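Local coordinates for protein inactive glucansucrase (Lactobacillus reuteri, PDB 5JBD) that belongs to glycoside hydrolase family 70 of the TIM-barrel clan and is an inactive glucansucrase that carries a bound calcium ion, at residues A[257-262]-A[748-753]. Sequence-based numbering, arbitrary orientation.
Sequences NWEYFL and IVMNQM. With CA (calcium ion), chain C.
The backbone O of Val749 meets the benzo edge of the Trp258 ring, in the ring plane and 3.3 Å from Trp258 CH2. Trp258 CZ3 lies almost as near to it. No hydrogen bond crosses between 257-262 and 748-753, so the contact is mainly apolar. Ile748 lies over one face of the six-membered ring of Trp258, toward its rim. Its CG1 makes a CH-pi contact, 4.0 Å from the centroid of that ring and 20° off the ring normal. Leu262 CD1 lies over the same face. Trp258 NE1 donates to Arg712 O, which ties down the pyrrole side of the ring. Ile748 CD1 reaches on to the aliphatic part of Glu259, 3.5 Å from Glu259 CG. Met750 CG sits by Trp258 CZ3, and Met750 SD lies 3.9 Å from Glu259 OE2.

Just beyond, Asn751 OD1 binds calcium at 2.3 Å. Asn751 O accepts a bond from a water that also binds the ion. Asn751 ND2 donates to Gln752 OE1 (2.8 Å, 170°), which helps fix the amide. Glu237, Asp243 and Asn287 also bind the calcium.

Helix 249-263 packs on the C-terminal end of strand 743-748, one of the eight parallel strands of the TIM barrel. Phe280 of the neighbouring strand 279-282 and Met296 of helix 291-304 touch both Glu259 and Ile748.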
# COMPACT_ATOMS: atom_id res chain seq x y z
N ASN A 257 16.51 12.95 0.64
CA ASN A 257 17.48 12.12 1.38
C ASN A 257 17.22 10.63 1.17
O ASN A 257 18.14 9.87 0.88
CB ASN A 257 17.42 12.44 2.88
CG ASN A 257 18.63 11.92 3.62
OD1 ASN A 257 19.68 12.57 3.64
ND2 ASN A 257 18.50 10.75 4.24
N TRP A 258 15.97 10.23 1.35
CA TRP A 258 15.54 8.83 1.24
C TRP A 258 15.73 8.29 -0.18
O TRP A 258 16.21 7.17 -0.37
CB TRP A 258 14.06 8.72 1.64
CG TRP A 258 13.55 7.34 1.92
CD1 TRP A 258 14.27 6.24 2.29
CD2 TRP A 258 12.18 6.93 1.92
NE1 TRP A 258 13.43 5.17 2.49
CE2 TRP A 258 12.14 5.57 2.28
CE3 TRP A 258 10.98 7.58 1.63
CZ2 TRP A 258 10.95 4.84 2.36
CZ3 TRP A 258 9.79 6.86 1.73
CH2 TRP A 258 9.79 5.51 2.09
N GLU A 259 15.35 9.09 -1.17
CA GLU A 259 15.55 8.73 -2.58
C GLU A 259 17.02 8.56 -2.91
O GLU A 259 17.40 7.56 -3.54
CB GLU A 259 14.89 9.78 -3.48
CG GLU A 259 13.37 9.77 -3.39
CD GLU A 259 12.72 11.10 -3.73
OE1 GLU A 259 13.37 11.94 -4.39
OE2 GLU A 259 11.56 11.32 -3.31
N TYR A 260 17.86 9.48 -2.43
CA TYR A 260 19.30 9.41 -2.64
C TYR A 260 19.87 8.11 -2.03
O TYR A 260 20.71 7.44 -2.64
CB TYR A 260 20.01 10.66 -2.09
CG TYR A 260 21.51 10.61 -2.27
CD1 TYR A 260 22.10 10.92 -3.49
CD2 TYR A 260 22.34 10.21 -1.22
CE1 TYR A 260 23.48 10.84 -3.66
CE2 TYR A 260 23.71 10.13 -1.38
CZ TYR A 260 24.28 10.45 -2.59
OH TYR A 260 25.64 10.36 -2.71
N PHE A 261 19.39 7.76 -0.84
CA PHE A 261 19.80 6.53 -0.15
C PHE A 261 19.48 5.28 -0.97
O PHE A 261 20.35 4.44 -1.21
CB PHE A 261 19.10 6.47 1.22
CG PHE A 261 19.33 5.20 2.00
CD1 PHE A 261 20.50 5.00 2.72
CD2 PHE A 261 18.34 4.22 2.07
CE1 PHE A 261 20.70 3.85 3.47
CE2 PHE A 261 18.52 3.07 2.82
CZ PHE A 261 19.71 2.88 3.51
N LEU A 262 18.24 5.18 -1.42
CA LEU A 262 17.80 4.02 -2.19
C LEU A 262 18.53 3.91 -3.54
O LEU A 262 18.89 2.82 -3.96
CB LEU A 262 16.29 4.04 -2.37
CG LEU A 262 15.49 3.85 -1.07
CD1 LEU A 262 14.04 4.18 -1.31
CD2 LEU A 262 15.65 2.45 -0.49
N ILE A 748 8.71 2.92 -3.50
CA ILE A 748 8.97 3.97 -2.51
C ILE A 748 7.62 4.44 -1.98
O ILE A 748 6.70 4.65 -2.76
CB ILE A 748 9.86 5.13 -3.04
CG1 ILE A 748 10.25 6.09 -1.90
CG2 ILE A 748 9.21 5.90 -4.20
CD1 ILE A 748 11.26 7.14 -2.29
N VAL A 749 7.53 4.59 -0.65
CA VAL A 749 6.25 4.71 0.04
C VAL A 749 6.23 5.95 0.92
O VAL A 749 6.52 5.87 2.12
CB VAL A 749 5.97 3.46 0.90
CG1 VAL A 749 4.58 3.52 1.54
CG2 VAL A 749 6.11 2.20 0.05
N MET A 750 5.87 7.09 0.32
CA MET A 750 5.84 8.39 1.03
C MET A 750 4.52 8.69 1.74
O MET A 750 4.46 9.65 2.51
CB MET A 750 6.19 9.55 0.09
CG MET A 750 7.66 9.57 -0.34
SD MET A 750 8.09 10.85 -1.55
CE MET A 750 7.63 10.02 -3.08
N ASN A 751 3.47 7.90 1.52
CA ASN A 751 2.16 8.32 2.00
C ASN A 751 2.00 8.14 3.51
O ASN A 751 1.46 9.04 4.16
CB ASN A 751 1.02 7.61 1.32
CG ASN A 751 -0.34 8.08 1.83
OD1 ASN A 751 -0.74 9.24 1.63
ND2 ASN A 751 -1.04 7.19 2.52
N GLN A 752 2.38 6.97 4.01
CA GLN A 752 2.15 6.62 5.42
C GLN A 752 3.24 5.76 6.05
O GLN A 752 3.95 5.05 5.35
CB GLN A 752 0.81 5.89 5.61
CG GLN A 752 0.82 4.39 5.30
CD GLN A 752 0.85 4.06 3.81
OE1 GLN A 752 0.24 4.75 3.00
NE2 GLN A 752 1.56 3.00 3.45
N MET A 753 3.31 5.84 7.38
CA MET A 753 4.01 4.86 8.20
C MET A 753 3.00 4.25 9.17
O MET A 753 1.98 4.87 9.49
CB MET A 753 5.17 5.53 8.94
CG MET A 753 6.22 6.12 8.00
SD MET A 753 7.73 6.70 8.82
CE MET A 753 8.44 5.16 9.35
CA CA C . -1.45 11.33 2.16
O HOH W 1 0.88 11.51 2.73